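Orotidine 5'-phosphate decarboxylase (PDB 4DBD) probably catalyses the decarboxylation of orotidine 5'-monophosphate to uridine 5'-monophosphate, the last step of de novo UMP synthesis, as a homodimeric TIM barrel. Local coordinates at residues S4-A9 with T202-I207; V18-E23 with I49-E54; K43-L48 with L76-S81; L108-V113 with N129-I134. All blocks are in the same frame, centred on the assembly; numbering follows the deposited sequence.

Interaction 1. Residues S4-A9 with T202-I207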
loop_
_atom_site.group_PDB
_atom_site.type_symbol
_atom_site.label_atom_id
_atom_site.label_comp_id
_atom_site.label_asym_id
_atom_site.label_seq_id
_atom_site.Cartn_x
_atom_site.Cartn_y
_atom_site.Cartn_z
ATOM N N SER A 4 20.415 14.455 -14.980
ATOM C CA SER A 4 19.425 13.422 -15.258
ATOM C C SER A 4 18.045 13.786 -14.731
ATOM O O SER A 4 17.905 14.496 -13.733
ATOM C CB SER A 4 19.863 12.072 -14.674
ATOM O OG SER A 4 18.922 11.054 -14.988
ATOM N N ARG A 5 17.028 13.277 -15.417
ATOM C CA ARG A 5 15.643 13.494 -15.055
ATOM C C ARG A 5 15.034 12.163 -14.668
ATOM O O ARG A 5 13.806 12.043 -14.566
ATOM C CB ARG A 5 14.888 14.026 -16.263
ATOM C CG ARG A 5 15.377 15.360 -16.766
ATOM C CD ARG A 5 14.744 16.466 -15.974
ATOM N NE ARG A 5 14.931 17.769 -16.602
ATOM C CZ ARG A 5 13.995 18.710 -16.642
ATOM N NH1 ARG A 5 12.806 18.488 -16.092
ATOM N NH2 ARG A 5 14.243 19.872 -17.234
ATOM N N VAL A 6 15.885 11.159 -14.495
ATOM C CA VAL A 6 15.407 9.798 -14.251
ATOM C C VAL A 6 15.429 9.397 -12.781
ATOM O O VAL A 6 16.418 9.613 -12.076
ATOM C CB VAL A 6 16.211 8.751 -15.043
ATOM C CG1 VAL A 6 15.805 7.349 -14.628
ATOM C CG2 VAL A 6 16.028 8.946 -16.541
ATOM N N ILE A 7 14.325 8.812 -12.325
ATOM C CA ILE A 7 14.288 8.181 -11.012
ATOM C C ILE A 7 14.224 6.676 -11.242
ATOM O O ILE A 7 13.279 6.183 -11.868
ATOM C CB ILE A 7 13.054 8.634 -10.181
ATOM C CG1 ILE A 7 13.175 10.109 -9.794
ATOM C CG2 ILE A 7 12.913 7.765 -8.932
ATOM C CD1 ILE A 7 11.890 10.722 -9.292
ATOM N N LEU A 8 15.231 5.946 -10.770
ATOM C CA LEU A 8 15.249 4.500 -10.942
ATOM C C LEU A 8 14.221 3.836 -10.041
ATOM O O LEU A 8 14.247 4.016 -8.823
ATOM C CB LEU A 8 16.634 3.910 -10.638
ATOM C CG LEU A 8 16.726 2.383 -10.645
ATOM C CD1 LEU A 8 16.373 1.825 -12.036
ATOM C CD2 LEU A 8 18.111 1.889 -10.209
ATOM N N ALA A 9 13.324 3.052 -10.632
ATOM C CA ALA A 9 12.399 2.273 -9.821
ATOM C C ALA A 9 13.064 0.949 -9.539
ATOM O O ALA A 9 13.019 0.028 -10.366
ATOM C CB ALA A 9 11.061 2.074 -10.533
ATOM N N THR A 202 21.722 5.585 -22.334
ATOM C CA THR A 202 20.994 5.737 -23.587
ATOM C C THR A 202 19.680 6.499 -23.366
ATOM O O THR A 202 19.350 7.437 -24.101
ATOM C CB THR A 202 20.707 4.361 -24.197
ATOM O OG1 THR A 202 21.948 3.672 -24.449
ATOM C CG2 THR A 202 19.912 4.494 -25.487
ATOM N N ILE A 203 18.942 6.098 -22.333
ATOM C CA ILE A 203 17.688 6.760 -21.967
ATOM C C ILE A 203 17.917 8.217 -21.571
ATOM O O ILE A 203 17.147 9.102 -21.951
ATOM C CB ILE A 203 16.998 6.013 -20.810
ATOM C CG1 ILE A 203 16.496 4.646 -21.297
ATOM C CG2 ILE A 203 15.880 6.867 -20.204
ATOM C CD1 ILE A 203 16.125 3.693 -20.180
ATOM N N ASN A 204 18.966 8.470 -20.797
ATOM C CA ASN A 204 19.325 9.840 -20.471
ATOM C C ASN A 204 19.550 10.657 -21.738
ATOM O O ASN A 204 19.073 11.794 -21.841
ATOM C CB ASN A 204 20.563 9.895 -19.565
ATOM C CG ASN A 204 20.230 9.670 -18.100
ATOM O OD1 ASN A 204 19.098 9.899 -17.665
ATOM N ND2 ASN A 204 21.220 9.225 -17.330
ATOM N N LYS A 205 20.264 10.082 -22.704
ATOM C CA LYS A 205 20.507 10.785 -23.967
ATOM C C LYS A 205 19.200 11.087 -24.694
ATOM O O LYS A 205 18.990 12.198 -25.172
ATOM C CB LYS A 205 21.440 9.982 -24.885
ATOM C CG LYS A 205 22.870 9.851 -24.378
ATOM C CD LYS A 205 23.726 9.126 -25.409
ATOM C CE LYS A 205 24.975 8.525 -24.786
ATOM N NZ LYS A 205 25.180 7.137 -25.289
ATOM N N ILE A 206 18.327 10.086 -24.785
ATOM C CA ILE A 206 17.021 10.263 -25.419
ATOM C C ILE A 206 16.247 11.404 -24.778
ATOM O O ILE A 206 15.638 12.241 -25.458
ATOM C CB ILE A 206 16.176 8.974 -25.336
ATOM C CG1 ILE A 206 16.772 7.890 -26.240
ATOM C CG2 ILE A 206 14.729 9.250 -25.735
ATOM C CD1 ILE A 206 16.252 6.484 -25.947
ATOM N N ILE A 207 16.269 11.444 -23.454
ATOM C CA ILE A 207 15.506 12.446 -22.736
ATOM C C ILE A 207 16.063 13.854 -22.935
ATOM O O ILE A 207 15.302 14.786 -23.179
ATOM C CB ILE A 207 15.411 12.103 -21.235
ATOM C CG1 ILE A 207 14.551 10.853 -21.056
ATOM C CG2 ILE A 207 14.831 13.280 -20.451
ATOM C CD1 ILE A 207 14.445 10.355 -19.633
HETATM O O HOH W 1 17.518 12.180 -18.038
#
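Ser4 and Asn204 bring the two backbones nearest to each other, with their CA atoms 6.3 Å apart. Beyond Ser4 the chain enters strand 6-9, which runs at 145° to helix 202-207, so the two are roughly antiparallel, and their axes come within 10.7 Å. At the mouth of the strand the contact is polar. Chi1 of -178° holds Ser4 OG anti to the backbone N, 2.9 Å from Asn204 OD1 and also within hydrogen-bonding distance of the carbonyl oxygen of Glu25. As an acceptor OG is better defined: it takes the N-H of Val6 at 3.1 Å and 159°, which makes an ST turn. Asn204 OD1 collects a further proton from a water, and that water in turn accepts from Arg5 N, so the carboxamide is tied to the backbone just ahead of the strand. The other end of the amide, ND2, bonds to Glu25 O. Arg5 sends its own guanidinium elsewhere, with NH1 on Asp182 O. Inward of this polar patch Val6 does the packing through CG2. That methyl touches Ile207 CD1 at 3.7 Å, lies 3.4 Å from Asn204 OD1, and makes a looser contact with Ile203 CG2. Ile186 and Ile190 close in on both Val6 and Ile203. The helix is the last of the chain and the strand the first of the eight-stranded parallel barrel, beside strand 183-186; this is how the C-terminal helix of a TIM barrel covers the seam where first and last strands meet.

Interaction 2. Residues V18-E23 with I49-E54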
loop_
_atom_site.group_PDB
_atom_site.type_symbol
_atom_site.label_atom_id
_atom_site.label_comp_id
_atom_site.label_asym_id
_atom_site.label_seq_id
_atom_site.Cartn_x
_atom_site.Cartn_y
_atom_site.Cartn_z
ATOM N N VAL A 18 27.021 -1.001 -9.438
ATOM C CA VAL A 18 26.164 -0.421 -10.479
ATOM C C VAL A 18 25.522 0.890 -10.025
ATOM O O VAL A 18 25.553 1.898 -10.739
ATOM C CB VAL A 18 25.047 -1.412 -10.897
ATOM C CG1 VAL A 18 24.002 -0.723 -11.775
ATOM C CG2 VAL A 18 25.639 -2.622 -11.599
ATOM N N LEU A 19 24.942 0.876 -8.829
ATOM C CA LEU A 19 24.267 2.061 -8.316
ATOM C C LEU A 19 25.230 3.241 -8.164
ATOM O O LEU A 19 24.843 4.388 -8.340
ATOM C CB LEU A 19 23.552 1.746 -6.996
ATOM C CG LEU A 19 22.500 0.638 -7.114
ATOM C CD1 LEU A 19 21.942 0.226 -5.752
ATOM C CD2 LEU A 19 21.374 1.073 -8.045
ATOM N N LYS A 20 26.493 2.956 -7.855
ATOM C CA LYS A 20 27.473 4.029 -7.673
ATOM C C LYS A 20 27.793 4.784 -8.963
ATOM O O LYS A 20 28.075 5.983 -8.927
ATOM C CB LYS A 20 28.751 3.509 -7.004
ATOM C CG LYS A 20 28.573 3.159 -5.536
ATOM C CD LYS A 20 28.149 4.375 -4.718
ATOM C CE LYS A 20 29.243 5.433 -4.666
ATOM N NZ LYS A 20 28.864 6.610 -3.825
ATOM N N GLU A 21 27.745 4.092 -10.100
ATOM C CA GLU A 21 27.897 4.757 -11.393
ATOM C C GLU A 21 26.649 5.546 -11.742
ATOM O O GLU A 21 26.725 6.657 -12.281
ATOM C CB GLU A 21 28.181 3.748 -12.507
ATOM C CG GLU A 21 29.619 3.246 -12.545
ATOM C CD GLU A 21 30.640 4.376 -12.586
ATOM O OE1 GLU A 21 30.700 5.102 -13.603
ATOM O OE2 GLU A 21 31.382 4.540 -11.592
ATOM N N MET A 22 25.495 4.963 -11.436
ATOM C CA MET A 22 24.225 5.611 -11.727
ATOM C C MET A 22 24.029 6.847 -10.869
ATOM O O MET A 22 23.365 7.791 -11.285
ATOM C CB MET A 22 23.072 4.635 -11.502
ATOM C CG MET A 22 23.140 3.382 -12.350
ATOM S SD MET A 22 21.597 2.455 -12.194
ATOM C CE MET A 22 21.623 1.493 -13.707
ATOM N N GLU A 23 24.625 6.848 -9.678
ATOM C CA GLU A 23 24.366 7.892 -8.692
ATOM C C GLU A 23 24.393 9.313 -9.269
ATOM O O GLU A 23 23.520 10.132 -8.953
ATOM C CB GLU A 23 25.320 7.759 -7.494
ATOM C CG GLU A 23 26.519 8.703 -7.516
ATOM C CD GLU A 23 27.477 8.454 -6.365
ATOM O OE1 GLU A 23 28.624 8.955 -6.418
ATOM O OE2 GLU A 23 27.079 7.745 -5.413
ATOM N N ILE A 49 23.183 3.032 1.327
ATOM C CA ILE A 49 23.936 3.901 2.233
ATOM C C ILE A 49 24.831 4.967 1.591
ATOM O O ILE A 49 24.654 6.157 1.855
ATOM C CB ILE A 49 24.737 3.080 3.256
ATOM C CG1 ILE A 49 23.823 2.664 4.412
ATOM C CG2 ILE A 49 25.916 3.889 3.781
ATOM C CD1 ILE A 49 24.486 1.754 5.432
ATOM N N GLY A 50 25.779 4.557 0.756
ATOM C CA GLY A 50 26.746 5.501 0.214
ATOM C C GLY A 50 26.266 6.361 -0.947
ATOM O O GLY A 50 26.928 7.332 -1.321
ATOM N N LEU A 51 25.107 6.020 -1.504
ATOM C CA LEU A 51 24.645 6.606 -2.761
ATOM C C LEU A 51 24.383 8.110 -2.695
ATOM O O LEU A 51 23.597 8.575 -1.871
ATOM C CB LEU A 51 23.388 5.879 -3.244
ATOM C CG LEU A 51 23.488 4.355 -3.334
ATOM C CD1 LEU A 51 22.203 3.765 -3.893
ATOM C CD2 LEU A 51 24.681 3.938 -4.183
ATOM N N ASP A 52 25.042 8.861 -3.572
ATOM C CA ASP A 52 24.823 10.296 -3.664
ATOM C C ASP A 52 23.816 10.645 -4.754
ATOM O O ASP A 52 24.190 11.048 -5.863
ATOM C CB ASP A 52 26.134 11.044 -3.923
ATOM C CG ASP A 52 25.929 12.550 -4.055
ATOM O OD1 ASP A 52 25.179 13.128 -3.235
ATOM O OD2 ASP A 52 26.506 13.155 -4.984
ATOM N N VAL A 53 22.537 10.480 -4.436
ATOM C CA VAL A 53 21.478 10.954 -5.308
ATOM C C VAL A 53 20.675 12.003 -4.556
ATOM O O VAL A 53 20.700 12.046 -3.322
ATOM C CB VAL A 53 20.576 9.797 -5.806
ATOM C CG1 VAL A 53 21.377 8.852 -6.684
ATOM C CG2 VAL A 53 19.971 9.047 -4.636
ATOM N N GLU A 54 19.989 12.871 -5.291
ATOM C CA GLU A 54 19.194 13.909 -4.662
ATOM C C GLU A 54 18.116 13.295 -3.772
ATOM O O GLU A 54 17.903 13.750 -2.647
ATOM C CB GLU A 54 18.557 14.826 -5.713
ATOM C CG GLU A 54 19.560 15.474 -6.668
ATOM C CD GLU A 54 20.394 16.547 -5.995
ATOM O OE1 GLU A 54 19.811 17.380 -5.267
ATOM O OE2 GLU A 54 21.632 16.556 -6.191
#
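Glu23 OE2 is the polar centre, and it accepts from two donors. The backbone N-H of Asp52 points at it almost perfectly straight, 3.0 Å away at 175°, arriving from above the carboxylate plane. The ammonium of Lys20, three residues earlier, forms a salt bridge to the same oxygen, with NZ 2.6 Å from OE2 on the syn side and near the plane. Lys20 NZ also reaches across to Gly50 O, but that bond is weak. The Glu23 chain runs extended beyond CG, and its side chain crosses that of Asp52 at about a right angle.

Outward from here the contact turns mostly apolar. A bend at chi2 (-61°) puts Lys20 CD against Leu51 CD2 at 3.5 Å. The same methyl rests 3.7 Å from Leu19 CB, so Leu51 beds on the aliphatic parts of two successive helix residues. Farther on, the Val53 CG1 methyl lies against the carbonyl oxygen of Glu23, 3.4 Å from O. Leu8 and Met10 of strand 6-10 also pack on Leu19.

Lys20 probably favours the ionised carboxylate of Glu23, though the nearby Asp52 carboxylate probably offsets part of this, while Glu23 holds the loop before strand 55-62 by a main-chain amide.

Interaction 3. Residues K43-L48 with L76-S81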
loop_
_atom_site.group_PDB
_atom_site.type_symbol
_atom_site.label_atom_id
_atom_site.label_comp_id
_atom_site.label_asym_id
_atom_site.label_seq_id
_atom_site.Cartn_x
_atom_site.Cartn_y
_atom_site.Cartn_z
ATOM N N LYS A 43 19.361 -5.654 4.478
ATOM C CA LYS A 43 20.099 -5.610 3.219
ATOM C C LYS A 43 19.666 -4.441 2.348
ATOM O O LYS A 43 20.475 -3.869 1.620
ATOM C CB LYS A 43 19.959 -6.926 2.458
ATOM C CG LYS A 43 20.697 -8.079 3.131
ATOM C CD LYS A 43 22.200 -7.863 3.071
ATOM C CE LYS A 43 22.876 -8.317 4.362
ATOM N NZ LYS A 43 24.363 -8.314 4.250
ATOM N N THR A 44 18.392 -4.071 2.421
ATOM C CA THR A 44 17.941 -2.949 1.615
ATOM C C THR A 44 18.591 -1.648 2.096
ATOM O O THR A 44 19.054 -0.847 1.289
ATOM C CB THR A 44 16.393 -2.817 1.592
ATOM O OG1 THR A 44 15.828 -3.973 0.956
ATOM C CG2 THR A 44 15.994 -1.582 0.807
ATOM N N ARG A 45 18.642 -1.447 3.411
ATOM C CA ARG A 45 19.248 -0.243 3.976
ATOM C C ARG A 45 20.742 -0.143 3.642
ATOM O O ARG A 45 21.240 0.922 3.263
ATOM C CB ARG A 45 19.029 -0.199 5.497
ATOM C CG ARG A 45 17.576 0.011 5.917
ATOM C CD ARG A 45 17.434 0.231 7.420
ATOM N NE ARG A 45 16.157 0.858 7.776
ATOM C CZ ARG A 45 15.995 2.163 8.008
ATOM N NH1 ARG A 45 17.029 2.999 7.937
ATOM N NH2 ARG A 45 14.799 2.635 8.319
ATOM N N GLU A 46 21.449 -1.259 3.784
ATOM C CA GLU A 46 22.867 -1.320 3.441
ATOM C C GLU A 46 23.105 -0.911 1.989
ATOM O O GLU A 46 24.022 -0.155 1.682
ATOM C CB GLU A 46 23.395 -2.735 3.672
ATOM C CG GLU A 46 24.858 -2.898 3.311
ATOM C CD GLU A 46 25.414 -4.250 3.702
ATOM O OE1 GLU A 46 24.652 -5.076 4.246
ATOM O OE2 GLU A 46 26.616 -4.488 3.465
ATOM N N LEU A 47 22.268 -1.422 1.094
ATOM C CA LEU A 47 22.410 -1.145 -0.327
ATOM C C LEU A 47 22.386 0.352 -0.643
ATOM O O LEU A 47 23.058 0.811 -1.569
ATOM C CB LEU A 47 21.295 -1.861 -1.108
ATOM C CG LEU A 47 21.431 -1.868 -2.633
ATOM C CD1 LEU A 47 22.768 -2.450 -3.058
ATOM C CD2 LEU A 47 20.282 -2.635 -3.280
ATOM N N LEU A 48 21.608 1.110 0.128
ATOM C CA LEU A 48 21.350 2.516 -0.189
ATOM C C LEU A 48 22.272 3.523 0.495
ATOM O O LEU A 48 22.160 4.726 0.262
ATOM C CB LEU A 48 19.895 2.857 0.146
ATOM C CG LEU A 48 18.872 2.195 -0.769
ATOM C CD1 LEU A 48 17.481 2.311 -0.178
ATOM C CD2 LEU A 48 18.923 2.808 -2.163
ATOM N N LEU A 76 11.683 3.366 8.162
ATOM C CA LEU A 76 12.301 3.588 6.856
ATOM C C LEU A 76 13.019 4.939 6.793
ATOM O O LEU A 76 13.030 5.600 5.751
ATOM C CB LEU A 76 11.235 3.504 5.750
ATOM C CG LEU A 76 10.359 2.251 5.741
ATOM C CD1 LEU A 76 9.032 2.507 5.017
ATOM C CD2 LEU A 76 11.077 1.056 5.134
ATOM N N SER A 77 13.637 5.333 7.904
ATOM C CA SER A 77 14.232 6.663 8.034
ATOM C C SER A 77 15.404 6.951 7.087
ATOM O O SER A 77 15.851 8.090 6.978
ATOM C CB SER A 77 14.668 6.895 9.480
ATOM O OG SER A 77 15.367 5.769 9.976
ATOM N N PHE A 78 15.905 5.935 6.400
ATOM C CA PHE A 78 16.997 6.165 5.453
ATOM C C PHE A 78 16.492 6.979 4.259
ATOM O O PHE A 78 17.265 7.635 3.566
ATOM C CB PHE A 78 17.612 4.848 4.992
ATOM C CG PHE A 78 16.647 3.940 4.294
ATOM C CD1 PHE A 78 16.418 4.058 2.929
ATOM C CD2 PHE A 78 15.957 2.975 5.004
ATOM C CE1 PHE A 78 15.530 3.216 2.292
ATOM C CE2 PHE A 78 15.069 2.132 4.370
ATOM C CZ PHE A 78 14.855 2.253 3.009
ATOM N N ALA A 79 15.181 6.950 4.045
ATOM C CA ALA A 79 14.554 7.626 2.908
ATOM C C ALA A 79 14.440 9.133 3.097
ATOM O O ALA A 79 14.202 9.616 4.209
ATOM C CB ALA A 79 13.175 7.040 2.654
ATOM N N ASN A 80 14.583 9.879 2.006
ATOM C CA ASN A 80 14.296 11.315 2.024
ATOM C C ASN A 80 12.802 11.605 1.854
ATOM O O ASN A 80 12.296 12.610 2.357
ATOM C CB ASN A 80 15.047 12.038 0.891
ATOM C CG ASN A 80 16.522 11.749 0.888
ATOM O OD1 ASN A 80 17.031 11.071 -0.004
ATOM N ND2 ASN A 80 17.229 12.262 1.893
ATOM N N SER A 81 12.111 10.733 1.120
ATOM C CA SER A 81 10.746 11.014 0.680
ATOM C C SER A 81 9.918 9.743 0.647
ATOM O O SER A 81 10.466 8.649 0.548
ATOM C CB SER A 81 10.767 11.613 -0.733
ATOM O OG SER A 81 11.687 12.686 -0.829
#
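Arg45 and Phe78 carry most of this contact, and as modelled they meet edge to face with the guanidinium supplying the face. Their planes stand 86° apart: CD2 of the ring lies over the centre of the guanidinium, while CZ of Arg45 lies in the plane of the ring, at its edge. The separation between CZ and CD2 is too short for two carbons, so this placement is doubtful. Farther back along the arginine, CG lies 3.6 Å from Phe78 CE2, and the chain is extended from CG to NE. Leu48 CD1 comes obliquely to Phe78 CE1, 3.3 Å away, and the ring is thus met by residues from two positions of one helix.

What sets the ring there is the turn it belongs to. Leu76 to Ala79 form a type I beta turn, closed by Ala79 N to Leu76 O at 3.1 Å, and Phe78 CG sits between its own backbone N and carbonyl carbon (chi1 60°). Leu76 O is above one ring face, 4.0 Å from the plane and offset toward the rim. Beyond the turn, Val58 of strand 55-62 packs on Phe78, Lys106 NZ bonds to the carbonyls of Ser77 and Ala79, and Leu76 touches Leu37 of the second subunit.

Arg45 NH2 finds its acceptor in Arg75 O, just before the turn; the nearby amides of Leu76 and Ser77 are themselves donors. No hydrogen bond joins the two segments directly. As modelled, the ring turns its edge to the guanidinium, which does not fit cation-pi stacking, and the arginine's charge is probably eased in part by the main-chain carbonyl of Arg75.

Interaction 4. Residues L108-V113 with N129-I134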
loop_
_atom_site.group_PDB
_atom_site.type_symbol
_atom_site.label_atom_id
_atom_site.label_comp_id
_atom_site.label_asym_id
_atom_site.label_seq_id
_atom_site.Cartn_x
_atom_site.Cartn_y
_atom_site.Cartn_z
ATOM N N LEU A 108 6.757 14.362 1.225
ATOM C CA LEU A 108 5.626 13.517 0.847
ATOM C C LEU A 108 5.292 13.740 -0.622
ATOM O O LEU A 108 5.233 14.879 -1.085
ATOM C CB LEU A 108 4.388 13.846 1.711
ATOM C CG LEU A 108 3.076 13.097 1.457
ATOM C CD1 LEU A 108 3.251 11.585 1.639
ATOM C CD2 LEU A 108 1.935 13.628 2.338
ATOM N N TYR A 109 5.119 12.642 -1.354
ATOM C CA TYR A 109 4.605 12.668 -2.727
ATOM C C TYR A 109 3.273 11.932 -2.733
ATOM O O TYR A 109 3.181 10.823 -2.195
ATOM C CB TYR A 109 5.570 11.937 -3.663
ATOM C CG TYR A 109 6.825 12.709 -3.976
ATOM C CD1 TYR A 109 6.957 13.392 -5.176
ATOM C CD2 TYR A 109 7.885 12.749 -3.077
ATOM C CE1 TYR A 109 8.104 14.101 -5.473
ATOM C CE2 TYR A 109 9.046 13.457 -3.371
ATOM C CZ TYR A 109 9.140 14.131 -4.569
ATOM O OH TYR A 109 10.272 14.841 -4.878
ATOM N N LEU A 110 2.246 12.521 -3.349
ATOM C CA LEU A 110 0.934 11.877 -3.376
ATOM C C LEU A 110 0.593 11.357 -4.770
ATOM O O LEU A 110 0.843 12.020 -5.774
ATOM C CB LEU A 110 -0.158 12.830 -2.904
ATOM C CG LEU A 110 -0.120 13.316 -1.456
ATOM C CD1 LEU A 110 -1.279 14.269 -1.211
ATOM C CD2 LEU A 110 -0.176 12.126 -0.478
ATOM N N VAL A 111 0.026 10.158 -4.824
ATOM C CA VAL A 111 -0.368 9.561 -6.094
ATOM C C VAL A 111 -1.643 10.215 -6.626
ATOM O O VAL A 111 -2.694 10.175 -5.973
ATOM C CB VAL A 111 -0.582 8.049 -5.946
ATOM C CG1 VAL A 111 -1.136 7.474 -7.253
ATOM C CG2 VAL A 111 0.726 7.382 -5.568
ATOM N N ALA A 112 -1.555 10.826 -7.807
ATOM C CA ALA A 112 -2.718 11.530 -8.371
ATOM C C ALA A 112 -3.378 10.737 -9.488
ATOM O O ALA A 112 -4.606 10.603 -9.522
ATOM C CB ALA A 112 -2.343 12.936 -8.856
ATOM N N VAL A 113 -2.568 10.260 -10.427
ATOM C CA VAL A 113 -3.059 9.464 -11.542
ATOM C C VAL A 113 -2.127 8.278 -11.774
ATOM O O VAL A 113 -0.908 8.438 -11.824
ATOM C CB VAL A 113 -3.119 10.288 -12.843
ATOM C CG1 VAL A 113 -3.795 9.474 -13.953
ATOM C CG2 VAL A 113 -3.841 11.598 -12.605
ATOM N N ASN A 129 -8.375 18.104 -4.626
ATOM C CA ASN A 129 -8.672 18.719 -3.336
ATOM C C ASN A 129 -7.828 18.163 -2.196
ATOM O O ASN A 129 -7.334 18.907 -1.354
ATOM C CB ASN A 129 -10.153 18.580 -3.001
ATOM C CG ASN A 129 -11.004 19.486 -3.838
ATOM O OD1 ASN A 129 -10.492 20.428 -4.446
ATOM N ND2 ASN A 129 -12.304 19.212 -3.887
ATOM N N VAL A 130 -7.684 16.848 -2.152
ATOM C CA VAL A 130 -6.795 16.242 -1.168
ATOM C C VAL A 130 -5.394 16.824 -1.310
ATOM O O VAL A 130 -4.751 17.190 -0.318
ATOM C CB VAL A 130 -6.769 14.714 -1.304
ATOM C CG1 VAL A 130 -5.695 14.132 -0.427
ATOM C CG2 VAL A 130 -8.131 14.136 -0.945
ATOM N N ILE A 131 -4.905 16.908 -2.545
ATOM C CA ILE A 131 -3.557 17.426 -2.765
ATOM C C ILE A 131 -3.451 18.881 -2.317
ATOM O O ILE A 131 -2.463 19.285 -1.708
ATOM C CB ILE A 131 -3.118 17.260 -4.240
ATOM C CG1 ILE A 131 -2.959 15.769 -4.557
ATOM C CG2 ILE A 131 -1.830 18.009 -4.507
ATOM C CD1 ILE A 131 -2.867 15.450 -6.052
ATOM N N ARG A 132 -4.477 19.668 -2.613
ATOM C CA ARG A 132 -4.503 21.062 -2.163
ATOM C C ARG A 132 -4.470 21.233 -0.639
ATOM O O ARG A 132 -3.768 22.103 -0.130
ATOM C CB ARG A 132 -5.709 21.786 -2.756
ATOM C CG ARG A 132 -5.614 21.966 -4.247
ATOM C CD ARG A 132 -6.963 22.351 -4.824
ATOM N NE ARG A 132 -6.888 22.550 -6.262
ATOM C CZ ARG A 132 -7.794 22.101 -7.125
ATOM N NH1 ARG A 132 -8.859 21.437 -6.692
ATOM N NH2 ARG A 132 -7.636 22.326 -8.420
ATOM N N GLU A 133 -5.217 20.406 0.087
ATOM C CA GLU A 133 -5.211 20.478 1.551
ATOM C C GLU A 133 -3.861 20.087 2.149
ATOM O O GLU A 133 -3.370 20.731 3.070
ATOM C CB GLU A 133 -6.300 19.589 2.152
ATOM C CG GLU A 133 -7.702 20.136 2.029
ATOM C CD GLU A 133 -8.725 19.237 2.695
ATOM O OE1 GLU A 133 -8.314 18.353 3.479
ATOM O OE2 GLU A 133 -9.937 19.406 2.430
ATOM N N ILE A 134 -3.269 19.022 1.619
ATOM C CA ILE A 134 -2.052 18.444 2.183
ATOM C C ILE A 134 -0.802 19.208 1.774
ATOM O O ILE A 134 0.123 19.362 2.568
ATOM C CB ILE A 134 -1.914 16.951 1.789
ATOM C CG1 ILE A 134 -3.009 16.128 2.474
ATOM C CG2 ILE A 134 -0.530 16.407 2.150
ATOM C CD1 ILE A 134 -2.793 15.936 3.977
#
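Leu110 and Ile131 mark the closest approach of the backbones, CA to CA 7.2 Å, where strand 108-113 and helix 129-134 run nearly antiparallel at 165° with their axes 9.8 Å apart. These are the first two elements of a beta-alpha-beta crossover, completed by strand 138-141, the next strand of the TIM barrel. The interface is wholly apolar and every residue that touches is buried. Leu110 is at its middle. CD1 of this leucine lies 4.0 Å from Ile131 CG1 and 4.1 Å from Ile134 CG2, with Val130 CG1 a little farther off, so one methyl settles among residues from adjoining turns of the helix. The chains meet differently: Leu110 and Ile131 slide past each other in opposite directions, whereas Ile134 crosses Leu110 at about a right angle. Toward the start of the strand Leu108 also crosses Ile134 at roughly a right angle, CD2 to CG2 at 3.7 Å. Ile134 CG2, anti to its backbone N, therefore serves both leucines.

Neighbouring helices extend the layer. Leu94 of helix 90-103 packs against Leu110 and Ile134, Leu101 of the same helix meets Leu108, and Tyr152 of helix 146-155 lies against Ala112 and Ile131. On the exposed part of the helix Arg132 NH1 bonds to Asn129 OD1 at 3.0 Å, the oxygen lying practically in the guanidinium plane, and Glu133 pairs with Lys91. Farthest along the strand, Ile131 turns CD1 anti to CA (chi2 166°) and sets that methyl 3.8 Å from Ala112 CB.

All four contacts join strands, helices or connecting loops of one eight-stranded parallel barrel. Interaction 1 spans nearly the whole chain, joining first strand to last helix, and the other three fall within that span. Interactions 2 and 3 alternate their segments, with centres about 12 Å apart, and touch through Leu19 CD1 and Leu47 CG at 3.8 Å. Leu8 of strand 6-10 packs on Leu19 and Met22, linking interaction 1 to interaction 2. Interaction 4 comes later in the chain, its centre about 25 Å from that of interaction 1, across the chain's centre; Ser81 and Tyr109 bring it against interaction 3. Together they join helices and loops around the barrel, while interaction 3 also reaches the dimer partner.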